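Local coordinates for Methylcobalamin\: coenzyme M methyltransferase (PDB 4AY7), which transfers a methyl group from a methylated corrinoid to coenzyme M, a reaction that belongs to methanogenesis and depends on zinc, at residues V31-V36 / D319-G324; A21-E26 / R287-V292; K305-A310 / L339-D344; L75-L80 / P149-M154. All blocks are in the same frame, centred on the assembly; numbering follows the deposited sequence.

Contact 1: residues V31-V36 / D319-G324; sequences VPVCSV and DVLAPG. With MG (magnesium ion), chain D.
V33 and L321 form a single backbone bridge between two segments that run in roughly the same direction and whose end-to-end directions differ by 32°. L321 supplies both bonds of the bridge: its N donates to P32 O at 2.9 Å, and its O accepts from C34 N at 2.9 Å. The same L321 O also takes a CA-H...O contact from V33 CA at 3.3 Å.

Side chains fill in around this pairing. V31 CG1, anti to the backbone N (chi1 171°), reaches across to within 3.5 Å of L321 N. P32 presents CG to V320 CG2 at 3.8 Å, the two side chains crossing at about a right angle, while V33 and L321 lie side by side and point the same way. C34 SG rests against V320 CG1.

The setting is the TIM barrel of the URO-D family. V33 is also paired through its backbone with E76, just ahead of strand 78-80, so that segment 31-36 lies between the first and last strands of the parallel sheet, paired to both sides of the seam. P323 meets this segment at S35, whose OG is bonded to T37 O. A little further on, water 1 links V36 N to P323 O. Here the fold nears its working end, since C325 is a zinc ligand and Q38 a coenzyme M site. Just before the strand, D319 OD1 binds a magnesium ion at 2.2 Å alongside two waters, and D319 OD2 forms a salt bridge to K279 and accepts from L288 N.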
loop_
_atom_site.group_PDB
_atom_site.type_symbol
_atom_site.label_atom_id
_atom_site.label_comp_id
_atom_site.label_asym_id
_atom_site.label_seq_id
_atom_site.Cartn_x
_atom_site.Cartn_y
_atom_site.Cartn_z
ATOM N N VAL A 31 -17.559 -9.297 -4.561
ATOM C CA VAL A 31 -16.366 -8.683 -3.960
ATOM C C VAL A 31 -15.161 -8.875 -4.926
ATOM O O VAL A 31 -14.914 -10.009 -5.375
ATOM C CB VAL A 31 -16.081 -9.339 -2.603
ATOM C CG1 VAL A 31 -14.733 -8.910 -2.029
ATOM C CG2 VAL A 31 -17.276 -9.109 -1.623
ATOM N N PRO A 32 -14.480 -7.779 -5.332
ATOM C CA PRO A 32 -13.238 -7.923 -6.145
ATOM C C PRO A 32 -12.176 -8.556 -5.321
ATOM O O PRO A 32 -12.179 -8.409 -4.074
ATOM C CB PRO A 32 -12.821 -6.496 -6.427
ATOM C CG PRO A 32 -13.467 -5.713 -5.398
ATOM C CD PRO A 32 -14.685 -6.393 -4.913
ATOM N N VAL A 33 -11.273 -9.270 -5.999
ATOM C CA VAL A 33 -10.141 -9.913 -5.335
ATOM C C VAL A 33 -8.892 -9.372 -5.952
ATOM O O VAL A 33 -8.685 -9.494 -7.156
ATOM C CB VAL A 33 -10.188 -11.433 -5.356
ATOM C CG1 VAL A 33 -10.371 -11.981 -6.786
ATOM C CG2 VAL A 33 -9.006 -12.023 -4.609
ATOM N N CYS A 34 -8.107 -8.731 -5.118
ATOM C CA CYS A 34 -6.827 -8.160 -5.608
ATOM C C CYS A 34 -5.920 -7.855 -4.462
ATOM O O CYS A 34 -6.242 -8.209 -3.330
ATOM C CB CYS A 34 -7.075 -6.923 -6.428
ATOM S SG CYS A 34 -7.623 -5.560 -5.464
ATOM N N SER A 35 -4.749 -7.264 -4.753
ATOM C CA SER A 35 -3.846 -6.789 -3.694
ATOM C C SER A 35 -3.599 -5.325 -3.835
ATOM O O SER A 35 -3.385 -4.832 -4.961
ATOM C CB SER A 35 -2.535 -7.585 -3.751
ATOM O OG SER A 35 -1.768 -7.255 -2.606
ATOM N N VAL A 36 -3.640 -4.616 -2.715
ATOM C CA VAL A 36 -3.331 -3.225 -2.647
ATOM C C VAL A 36 -1.929 -3.103 -2.051
ATOM O O VAL A 36 -1.379 -2.028 -2.006
ATOM C CB VAL A 36 -4.382 -2.370 -1.880
ATOM C CG1 VAL A 36 -5.753 -2.505 -2.536
ATOM C CG2 VAL A 36 -4.515 -2.808 -0.410
ATOM N N ASP A 319 -14.831 -5.891 1.970
ATOM C CA ASP A 319 -15.239 -5.189 0.796
ATOM C C ASP A 319 -14.434 -5.499 -0.432
ATOM O O ASP A 319 -14.935 -5.441 -1.563
ATOM C CB ASP A 319 -15.289 -3.710 1.104
ATOM C CG ASP A 319 -16.227 -3.409 2.249
ATOM O OD1 ASP A 319 -17.429 -3.614 2.029
ATOM O OD2 ASP A 319 -15.817 -3.087 3.382
ATOM N N VAL A 320 -13.157 -5.723 -0.222
ATOM C CA VAL A 320 -12.187 -6.110 -1.237
ATOM C C VAL A 320 -11.324 -7.233 -0.642
ATOM O O VAL A 320 -10.677 -7.034 0.413
ATOM C CB VAL A 320 -11.259 -4.975 -1.680
ATOM C CG1 VAL A 320 -10.126 -5.540 -2.563
ATOM C CG2 VAL A 320 -12.051 -3.835 -2.412
ATOM N N LEU A 321 -11.406 -8.410 -1.235
ATOM C CA LEU A 321 -10.664 -9.576 -0.685
ATOM C C LEU A 321 -9.215 -9.435 -1.119
ATOM O O LEU A 321 -8.914 -9.245 -2.329
ATOM C CB LEU A 321 -11.217 -10.868 -1.185
ATOM C CG LEU A 321 -10.543 -12.189 -0.803
ATOM C CD1 LEU A 321 -10.579 -12.295 0.708
ATOM C CD2 LEU A 321 -11.079 -13.450 -1.494
ATOM N N ALA A 322 -8.316 -9.522 -0.144
ATOM C CA ALA A 322 -6.879 -9.246 -0.422
ATOM C C ALA A 322 -5.987 -9.807 0.671
ATOM O O ALA A 322 -6.459 -10.071 1.757
ATOM C CB ALA A 322 -6.650 -7.721 -0.567
ATOM N N PRO A 323 -4.636 -9.899 0.404
ATOM C CA PRO A 323 -3.682 -10.220 1.450
ATOM C C PRO A 323 -3.755 -9.151 2.564
ATOM O O PRO A 323 -3.976 -7.971 2.287
ATOM C CB PRO A 323 -2.339 -10.182 0.719
ATOM C CG PRO A 323 -2.703 -10.463 -0.719
ATOM C CD PRO A 323 -3.992 -9.762 -0.915
ATOM N N GLY A 324 -3.455 -9.534 3.785
ATOM C CA GLY A 324 -3.408 -8.594 4.848
ATOM C C GLY A 324 -2.226 -7.626 4.800
ATOM O O GLY A 324 -2.316 -6.546 5.294
HETATM MG MG MG D . -19.590 -3.966 1.989
HETATM O O HOH W 1 -3.370 -6.390 -0.137
HETATM O O HOH W 2 -19.682 -4.577 0.057
HETATM O O HOH W 3 -19.842 -5.737 3.060
#

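Contact 2: residues A21-E26 / R287-V292; sequences AALKGE and RLVGNV
R287 NE donates to L23 O at 2.8 Å in a nearly straight bond, with an angle of 175° at the hydrogen. The oxygen lies at the edge of the guanidinium, almost in its plane, although the nitrogen itself stands above the plane of the L23 carbonyl. K24 O sits over one face of the same group, offset toward the rim. The aliphatic part of the arginine follows the helix end: CG comes to 3.4 Å from A22 O and CD to 3.6 Å from G25 CA. Bends at chi2 (57°) and chi3 (58°) fold the chain, the second of them placing NE. Deeper in, L23 CD2 meets V289 CG2 at 3.6 Å.

What sets out these carbonyls is a Schellman motif closing helix 15-24. E26 N bonds to A21 O, G25 N makes a weak bond to A22 O, and G25 is the C-prime residue with positive phi. A side chain on G25 would press against R287 CD. The helix end packs on the barrel, with L23 touching V242 and V244 of one strand and V320 of another, while D319, which binds the magnesium ion, packs against the aliphatic part of R287. An alanine in place of R287 would probably leave L23 O without this donor and open a gap beside G25 CA.

The C-terminal end of a helix is the negative end of its dipole, so a guanidinium bonded to L23 O with K24 O over its face is likely to be stabilised there.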
loop_
_atom_site.group_PDB
_atom_site.type_symbol
_atom_site.label_atom_id
_atom_site.label_comp_id
_atom_site.label_asym_id
_atom_site.label_seq_id
_atom_site.Cartn_x
_atom_site.Cartn_y
_atom_site.Cartn_z
ATOM N N ALA A 21 -16.128 0.972 -7.275
ATOM C CA ALA A 21 -17.469 0.846 -6.605
ATOM C C ALA A 21 -17.331 0.199 -5.228
ATOM O O ALA A 21 -17.825 0.737 -4.177
ATOM C CB ALA A 21 -18.450 0.087 -7.495
ATOM N N ALA A 22 -16.600 -0.897 -5.180
ATOM C CA ALA A 22 -16.356 -1.565 -3.891
ATOM C C ALA A 22 -15.751 -0.735 -2.813
ATOM O O ALA A 22 -16.173 -0.782 -1.657
ATOM C CB ALA A 22 -15.571 -2.865 -4.091
ATOM N N LEU A 23 -14.681 0.000 -3.190
ATOM C CA LEU A 23 -13.976 0.841 -2.271
ATOM C C LEU A 23 -14.851 2.004 -1.837
ATOM O O LEU A 23 -14.812 2.412 -0.685
ATOM C CB LEU A 23 -12.604 1.310 -2.847
ATOM C CG LEU A 23 -11.543 0.234 -3.022
ATOM C CD1 LEU A 23 -10.324 0.677 -3.880
ATOM C CD2 LEU A 23 -11.176 -0.286 -1.598
ATOM N N LYS A 24 -15.632 2.553 -2.736
ATOM C CA LYS A 24 -16.502 3.638 -2.345
ATOM C C LYS A 24 -17.743 3.189 -1.561
ATOM O O LYS A 24 -18.430 4.028 -0.962
ATOM C CB LYS A 24 -16.940 4.376 -3.569
ATOM C CG LYS A 24 -15.842 5.155 -4.256
ATOM C CD LYS A 24 -16.543 6.029 -5.280
ATOM C CE LYS A 24 -15.628 6.503 -6.387
ATOM N NZ LYS A 24 -16.489 7.041 -7.485
ATOM N N GLY A 25 -18.025 1.901 -1.523
ATOM C CA GLY A 25 -19.234 1.414 -0.804
ATOM C C GLY A 25 -20.488 1.449 -1.635
ATOM O O GLY A 25 -21.612 1.381 -1.103
ATOM N N GLU A 26 -20.333 1.540 -2.932
ATOM C CA GLU A 26 -21.466 1.419 -3.838
ATOM C C GLU A 26 -21.789 -0.029 -4.112
ATOM O O GLU A 26 -20.918 -0.924 -3.945
ATOM C CB GLU A 26 -21.073 2.125 -5.115
ATOM C CG GLU A 26 -20.842 3.606 -4.891
ATOM C CD GLU A 26 -20.217 4.267 -6.082
ATOM O OE1 GLU A 26 -19.632 3.525 -6.879
ATOM O OE2 GLU A 26 -20.297 5.514 -6.235
ATOM N N ARG A 287 -14.479 1.477 3.939
ATOM C CA ARG A 287 -14.589 0.077 3.588
ATOM C C ARG A 287 -13.365 -0.672 4.011
ATOM O O ARG A 287 -12.310 -0.072 4.298
ATOM C CB ARG A 287 -14.809 -0.066 2.099
ATOM C CG ARG A 287 -16.247 -0.116 1.642
ATOM C CD ARG A 287 -17.036 1.115 2.084
ATOM N NE ARG A 287 -16.481 2.363 1.608
ATOM C CZ ARG A 287 -16.663 3.559 2.155
ATOM N NH1 ARG A 287 -17.488 3.758 3.167
ATOM N NH2 ARG A 287 -16.073 4.635 1.647
ATOM N N LEU A 288 -13.456 -1.994 4.060
ATOM C CA LEU A 288 -12.372 -2.836 4.593
ATOM C C LEU A 288 -11.770 -3.753 3.522
ATOM O O LEU A 288 -12.480 -4.410 2.743
ATOM C CB LEU A 288 -12.819 -3.624 5.813
ATOM C CG LEU A 288 -11.756 -4.220 6.731
ATOM C CD1 LEU A 288 -10.901 -3.145 7.382
ATOM C CD2 LEU A 288 -12.366 -5.177 7.783
ATOM N N VAL A 289 -10.451 -3.697 3.410
ATOM C CA VAL A 289 -9.708 -4.428 2.409
ATOM C C VAL A 289 -8.809 -5.401 3.166
ATOM O O VAL A 289 -8.132 -5.034 4.104
ATOM C CB VAL A 289 -8.837 -3.517 1.556
ATOM C CG1 VAL A 289 -8.054 -4.358 0.541
ATOM C CG2 VAL A 289 -9.678 -2.366 0.902
ATOM N N GLY A 290 -8.804 -6.647 2.730
ATOM C CA GLY A 290 -7.974 -7.670 3.406
ATOM C C GLY A 290 -8.624 -9.026 3.375
ATOM O O GLY A 290 -9.410 -9.265 2.489
ATOM N N ASN A 291 -8.326 -9.925 4.322
ATOM C CA ASN A 291 -7.349 -9.751 5.412
ATOM C C ASN A 291 -6.476 -11.004 5.604
ATOM O O ASN A 291 -6.137 -11.382 6.756
ATOM C CB ASN A 291 -8.086 -9.470 6.710
ATOM C CG ASN A 291 -9.040 -10.581 7.076
ATOM O OD1 ASN A 291 -9.215 -11.518 6.300
ATOM N ND2 ASN A 291 -9.674 -10.473 8.227
ATOM N N VAL A 292 -6.168 -11.693 4.508
ATOM C CA VAL A 292 -5.657 -13.022 4.640
ATOM C C VAL A 292 -4.159 -12.889 4.998
ATOM O O VAL A 292 -3.403 -12.131 4.345
ATOM C CB VAL A 292 -5.940 -13.922 3.376
ATOM C CG1 VAL A 292 -5.352 -15.341 3.616
ATOM C CG2 VAL A 292 -7.460 -14.002 3.069
#

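Contact 3: residues K305-A310 / L339-D344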
loop_
_atom_site.group_PDB
_atom_site.type_symbol
_atom_site.label_atom_id
_atom_site.label_comp_id
_atom_site.label_asym_id
_atom_site.label_seq_id
_atom_site.Cartn_x
_atom_site.Cartn_y
_atom_site.Cartn_z
ATOM N N LYS A 305 -6.293 -23.945 3.371
ATOM C CA LYS A 305 -6.308 -23.023 4.488
ATOM C C LYS A 305 -6.505 -21.580 4.032
ATOM O O LYS A 305 -7.246 -20.781 4.649
ATOM C CB LYS A 305 -5.087 -23.219 5.305
ATOM C CG LYS A 305 -4.967 -22.438 6.601
ATOM C CD LYS A 305 -3.473 -22.259 6.930
ATOM C CE LYS A 305 -3.210 -21.297 8.128
ATOM N NZ LYS A 305 -2.641 -22.094 9.244
ATOM N N ILE A 306 -5.888 -21.221 2.904
ATOM C CA ILE A 306 -6.073 -19.915 2.264
ATOM C C ILE A 306 -7.553 -19.777 1.878
ATOM O O ILE A 306 -8.164 -18.742 2.194
ATOM C CB ILE A 306 -5.150 -19.724 1.069
ATOM C CG1 ILE A 306 -3.698 -19.773 1.543
ATOM C CG2 ILE A 306 -5.480 -18.489 0.206
ATOM C CD1 ILE A 306 -2.662 -20.009 0.398
ATOM N N LYS A 307 -8.140 -20.795 1.261
ATOM C CA LYS A 307 -9.564 -20.693 0.817
ATOM C C LYS A 307 -10.507 -20.580 2.005
ATOM O O LYS A 307 -11.401 -19.746 1.983
ATOM C CB LYS A 307 -10.001 -21.798 -0.132
ATOM C CG LYS A 307 -9.201 -21.825 -1.436
ATOM C CD LYS A 307 -9.937 -22.492 -2.598
ATOM C CE LYS A 307 -10.073 -23.962 -2.425
ATOM N NZ LYS A 307 -10.770 -24.706 -3.564
ATOM N N ALA A 308 -10.243 -21.341 3.046
ATOM C CA ALA A 308 -11.027 -21.267 4.252
ATOM C C ALA A 308 -11.022 -19.858 4.914
ATOM O O ALA A 308 -12.084 -19.331 5.319
ATOM C CB ALA A 308 -10.610 -22.331 5.250
ATOM N N GLU A 309 -9.860 -19.248 5.029
ATOM C CA GLU A 309 -9.726 -17.946 5.673
ATOM C C GLU A 309 -10.255 -16.861 4.772
ATOM O O GLU A 309 -10.803 -15.901 5.283
ATOM C CB GLU A 309 -8.258 -17.683 6.100
ATOM C CG GLU A 309 -7.893 -18.663 7.230
ATOM C CD GLU A 309 -6.409 -18.580 7.636
ATOM O OE1 GLU A 309 -5.726 -17.580 7.249
ATOM O OE2 GLU A 309 -5.926 -19.544 8.331
ATOM N N ALA A 310 -10.108 -17.016 3.448
ATOM C CA ALA A 310 -10.748 -16.141 2.449
ATOM C C ALA A 310 -12.262 -16.129 2.591
ATOM O O ALA A 310 -12.943 -15.058 2.722
ATOM C CB ALA A 310 -10.376 -16.549 1.030
ATOM N N LEU A 339 -6.548 -17.462 -3.448
ATOM C CA LEU A 339 -7.454 -16.342 -3.107
ATOM C C LEU A 339 -8.599 -16.091 -4.056
ATOM O O LEU A 339 -9.757 -15.866 -3.670
ATOM C CB LEU A 339 -6.688 -15.000 -3.036
ATOM C CG LEU A 339 -5.979 -14.613 -1.761
ATOM C CD1 LEU A 339 -5.346 -13.193 -1.898
ATOM C CD2 LEU A 339 -6.915 -14.774 -0.569
ATOM N N VAL A 340 -8.262 -16.058 -5.313
ATOM C CA VAL A 340 -9.155 -15.812 -6.389
ATOM C C VAL A 340 -10.145 -16.951 -6.462
ATOM O O VAL A 340 -11.382 -16.712 -6.555
ATOM C CB VAL A 340 -8.405 -15.694 -7.738
ATOM C CG1 VAL A 340 -9.437 -15.533 -8.852
ATOM C CG2 VAL A 340 -7.376 -14.550 -7.658
ATOM N N ALA A 341 -9.651 -18.193 -6.337
ATOM C CA ALA A 341 -10.547 -19.356 -6.340
ATOM C C ALA A 341 -11.586 -19.296 -5.178
ATOM O O ALA A 341 -12.735 -19.520 -5.401
ATOM C CB ALA A 341 -9.747 -20.682 -6.311
ATOM N N ALA A 342 -11.165 -18.924 -3.975
ATOM C CA ALA A 342 -12.091 -18.767 -2.863
ATOM C C ALA A 342 -13.214 -17.755 -3.178
ATOM O O ALA A 342 -14.383 -17.901 -2.793
ATOM C CB ALA A 342 -11.312 -18.384 -1.613
ATOM N N ARG A 343 -12.846 -16.686 -3.865
ATOM C CA ARG A 343 -13.829 -15.665 -4.183
ATOM C C ARG A 343 -14.809 -16.287 -5.175
ATOM O O ARG A 343 -16.000 -16.170 -5.028
ATOM C CB ARG A 343 -13.173 -14.419 -4.764
ATOM C CG ARG A 343 -14.043 -13.172 -4.853
ATOM C CD ARG A 343 -15.062 -13.150 -5.954
ATOM N NE ARG A 343 -14.437 -13.452 -7.254
ATOM C CZ ARG A 343 -14.017 -12.544 -8.096
ATOM N NH1 ARG A 343 -13.954 -11.281 -7.784
ATOM N NH2 ARG A 343 -13.522 -12.922 -9.232
ATOM N N ASP A 344 -14.290 -16.927 -6.212
ATOM C CA ASP A 344 -15.213 -17.484 -7.232
ATOM C C ASP A 344 -16.208 -18.540 -6.648
ATOM O O ASP A 344 -17.424 -18.599 -6.986
ATOM C CB ASP A 344 -14.389 -18.008 -8.411
ATOM C CG ASP A 344 -13.756 -16.871 -9.217
ATOM O OD1 ASP A 344 -14.029 -15.681 -8.915
ATOM O OD2 ASP A 344 -12.931 -17.138 -10.113
#
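I306 reaches L339 because its CG1 lies anti to the carbonyl carbon (chi1 -62°), which leaves CG2 anti to the backbone N, where it meets L339. CG2 then stands 3.9 Å from L339 N and 4.1 Å from L339 CD2, the two side chains crossing at about a right angle. K307 has the same first torsion (-61°), and its aliphatic chain passes alongside A342, with CB 3.9 Å from A342 CB, before CD comes to 4.1 Å from A341 CB. The tightest meeting is between two methyls: A310 CB and A342 CB are only 3.4 Å apart, closer than usual van der Waals contact.

Small residues at this point go with a close approach of the axes, 8.5 Å, at an angle of 48°. Helices 303-315 and 333-346 precede and follow strand 320-323, and they belong to the outer helical layer of the TIM barrel. A310 and L339 also reach inward to that strand, on L321 and P323 respectively, and L298 of helix 294-298 covers I306 and L339.

The charged groups take no part across the interface: K307 NZ forms a salt bridge to E345, and the buried R343, on the far side of its helix, grips D344 OD1 side-on through NE and NH2. No hydrogen bond crosses between the segments, so the helices are held here by close fit of alkyl groups.

Contact 4: residues L75-L80 / P149-M154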
loop_
_atom_site.group_PDB
_atom_site.type_symbol
_atom_site.label_atom_id
_atom_site.label_comp_id
_atom_site.label_asym_id
_atom_site.label_seq_id
_atom_site.Cartn_x
_atom_site.Cartn_y
_atom_site.Cartn_z
ATOM N N LEU A 75 -5.385 -12.016 -9.890
ATOM C CA LEU A 75 -5.691 -10.822 -9.065
ATOM C C LEU A 75 -6.228 -9.776 -10.015
ATOM O O LEU A 75 -5.739 -9.632 -11.156
ATOM C CB LEU A 75 -4.521 -10.321 -8.291
ATOM C CG LEU A 75 -3.942 -11.270 -7.234
ATOM C CD1 LEU A 75 -2.724 -10.591 -6.659
ATOM C CD2 LEU A 75 -5.013 -11.634 -6.185
ATOM N N GLU A 76 -7.272 -9.098 -9.548
ATOM C CA GLU A 76 -8.062 -8.226 -10.398
ATOM C C GLU A 76 -7.620 -6.797 -10.355
ATOM O O GLU A 76 -8.418 -5.910 -10.532
ATOM C CB GLU A 76 -9.527 -8.406 -10.002
ATOM C CG GLU A 76 -9.982 -9.827 -10.347
ATOM C CD GLU A 76 -11.415 -10.181 -9.912
ATOM O OE1 GLU A 76 -11.985 -9.592 -8.955
ATOM O OE2 GLU A 76 -12.000 -11.055 -10.609
ATOM N N ALA A 77 -6.307 -6.567 -10.247
ATOM C CA ALA A 77 -5.725 -5.216 -10.340
ATOM C C ALA A 77 -4.247 -5.415 -10.619
ATOM O O ALA A 77 -3.740 -6.519 -10.478
ATOM C CB ALA A 77 -5.886 -4.444 -9.049
ATOM N N VAL A 78 -3.572 -4.377 -11.061
ATOM C CA VAL A 78 -2.093 -4.440 -11.193
ATOM C C VAL A 78 -1.560 -3.443 -10.212
ATOM O O VAL A 78 -1.944 -2.263 -10.296
ATOM C CB VAL A 78 -1.614 -4.072 -12.594
ATOM C CG1 VAL A 78 -0.058 -4.149 -12.684
ATOM C CG2 VAL A 78 -2.223 -5.014 -13.632
ATOM N N ARG A 79 -0.650 -3.860 -9.335
ATOM C CA ARG A 79 -0.130 -3.030 -8.242
ATOM C C ARG A 79 1.410 -2.885 -8.464
ATOM O O ARG A 79 2.119 -3.867 -8.695
ATOM C CB ARG A 79 -0.318 -3.733 -6.931
ATOM C CG ARG A 79 -0.351 -2.862 -5.684
ATOM C CD ARG A 79 0.945 -2.554 -5.136
ATOM N NE ARG A 79 0.983 -1.987 -3.796
ATOM C CZ ARG A 79 2.141 -1.697 -3.240
ATOM N NH1 ARG A 79 3.286 -1.934 -3.889
ATOM N NH2 ARG A 79 2.217 -1.203 -2.022
ATOM N N LEU A 80 1.866 -1.669 -8.298
ATOM C CA LEU A 80 3.296 -1.324 -8.342
ATOM C C LEU A 80 3.584 -0.152 -7.439
ATOM O O LEU A 80 2.666 0.600 -7.089
ATOM C CB LEU A 80 3.706 -1.014 -9.778
ATOM C CG LEU A 80 3.268 0.253 -10.459
ATOM C CD1 LEU A 80 4.071 0.425 -11.738
ATOM C CD2 LEU A 80 1.784 0.245 -10.853
ATOM N N PRO A 149 -7.902 -2.070 -13.303
ATOM C CA PRO A 149 -7.423 -0.979 -12.465
ATOM C C PRO A 149 -5.915 -1.109 -12.123
ATOM O O PRO A 149 -5.424 -2.197 -11.966
ATOM C CB PRO A 149 -8.270 -1.134 -11.211
ATOM C CG PRO A 149 -8.475 -2.595 -11.066
ATOM C CD PRO A 149 -8.582 -3.116 -12.500
ATOM N N ILE A 150 -5.240 0.016 -11.947
ATOM C CA ILE A 150 -3.848 0.110 -11.596
ATOM C C ILE A 150 -3.816 0.746 -10.248
ATOM O O ILE A 150 -4.376 1.805 -10.056
ATOM C CB ILE A 150 -3.031 0.967 -12.582
ATOM C CG1 ILE A 150 -3.113 0.370 -13.972
ATOM C CG2 ILE A 150 -1.565 1.108 -12.106
ATOM C CD1 ILE A 150 -2.364 1.186 -15.014
ATOM N N VAL A 151 -3.255 0.012 -9.297
ATOM C CA VAL A 151 -3.033 0.500 -7.958
ATOM C C VAL A 151 -1.555 0.981 -7.770
ATOM O O VAL A 151 -0.614 0.230 -7.952
ATOM C CB VAL A 151 -3.294 -0.612 -6.960
ATOM C CG1 VAL A 151 -3.080 -0.038 -5.574
ATOM C CG2 VAL A 151 -4.739 -1.153 -7.115
ATOM N N GLY A 152 -1.392 2.249 -7.465
ATOM C CA GLY A 152 -0.149 2.816 -7.128
ATOM C C GLY A 152 0.105 2.780 -5.647
ATOM O O GLY A 152 -0.554 3.441 -4.886
ATOM N N GLY A 153 1.162 2.081 -5.270
ATOM C CA GLY A 153 1.578 1.967 -3.895
ATOM C C GLY A 153 2.678 2.906 -3.540
ATOM O O GLY A 153 3.558 3.219 -4.396
ATOM N N MET A 154 2.675 3.371 -2.296
ATOM C CA MET A 154 3.747 4.223 -1.814
ATOM C C MET A 154 3.742 4.250 -0.303
ATOM O O MET A 154 2.739 3.970 0.337
ATOM C CB MET A 154 3.610 5.631 -2.368
ATOM C CG MET A 154 2.251 6.217 -2.081
ATOM S SD MET A 154 1.929 7.898 -2.689
ATOM C CE MET A 154 2.759 8.852 -1.426
#
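V78 and L80 alternate with P149, V151 and G153 in a parallel pairing that uses both polar atoms of V78, L80 and V151. V78 N donates to P149 O at 3.0 Å and V78 O accepts from V151 N at 2.8 Å; L80 N then bonds to V151 O, and L80 O takes G153 N at 2.8 Å. V151 O also receives a CA-H...O contact from R79. On its other edge strand 150-155 is served too: I150 N bonds to D205 OD2, and G152 pairs with V206 and A208.

These are the first two strands of the TIM barrel sheet. L80 CD2 packs on I150 CG2 at 3.7 Å on the face covered by helix 130-144, while A77 CB meets V151 CG2 on the side where R79 lies. There R79 CG lies anti to the backbone N (chi1 -157°), 3.9 Å from V151 CB. G153 CA lies over one face of the guanidinium, offset toward its rim and 3.7 Å from NH2, where any CB would collide with it. R79 NE is satisfied by V36 O, and the coenzyme M residue Q38 lies close to the R79 side chain. A leucine here would probably leave V36 O without that donor and take away the flat group over G153 CA. E76 has both carboxylate oxygens paired, OE1 with V33 N and OE2 with R343 NH2.

From the N terminus, helix 15-24 opens contact 2 and the following loop opens contact 1. Contact 4 then opens and closes early, joining the first two strands of the sheet, and so falls wholly within the loops of both earlier contacts. Contact 2 closes on strand 287-292, contact 3 opens on helix 303-315, contact 1 closes on strand 320-323, and contact 3 closes last on helix 333-346. Contact 1 therefore crosses both contact 2 and contact 3, whereas contacts 2 and 3 follow in series. Together they join the barrel's N-terminal helix, its seam, its first strands and its last outer helices. R343 links contact 3 to V31 in contact 1.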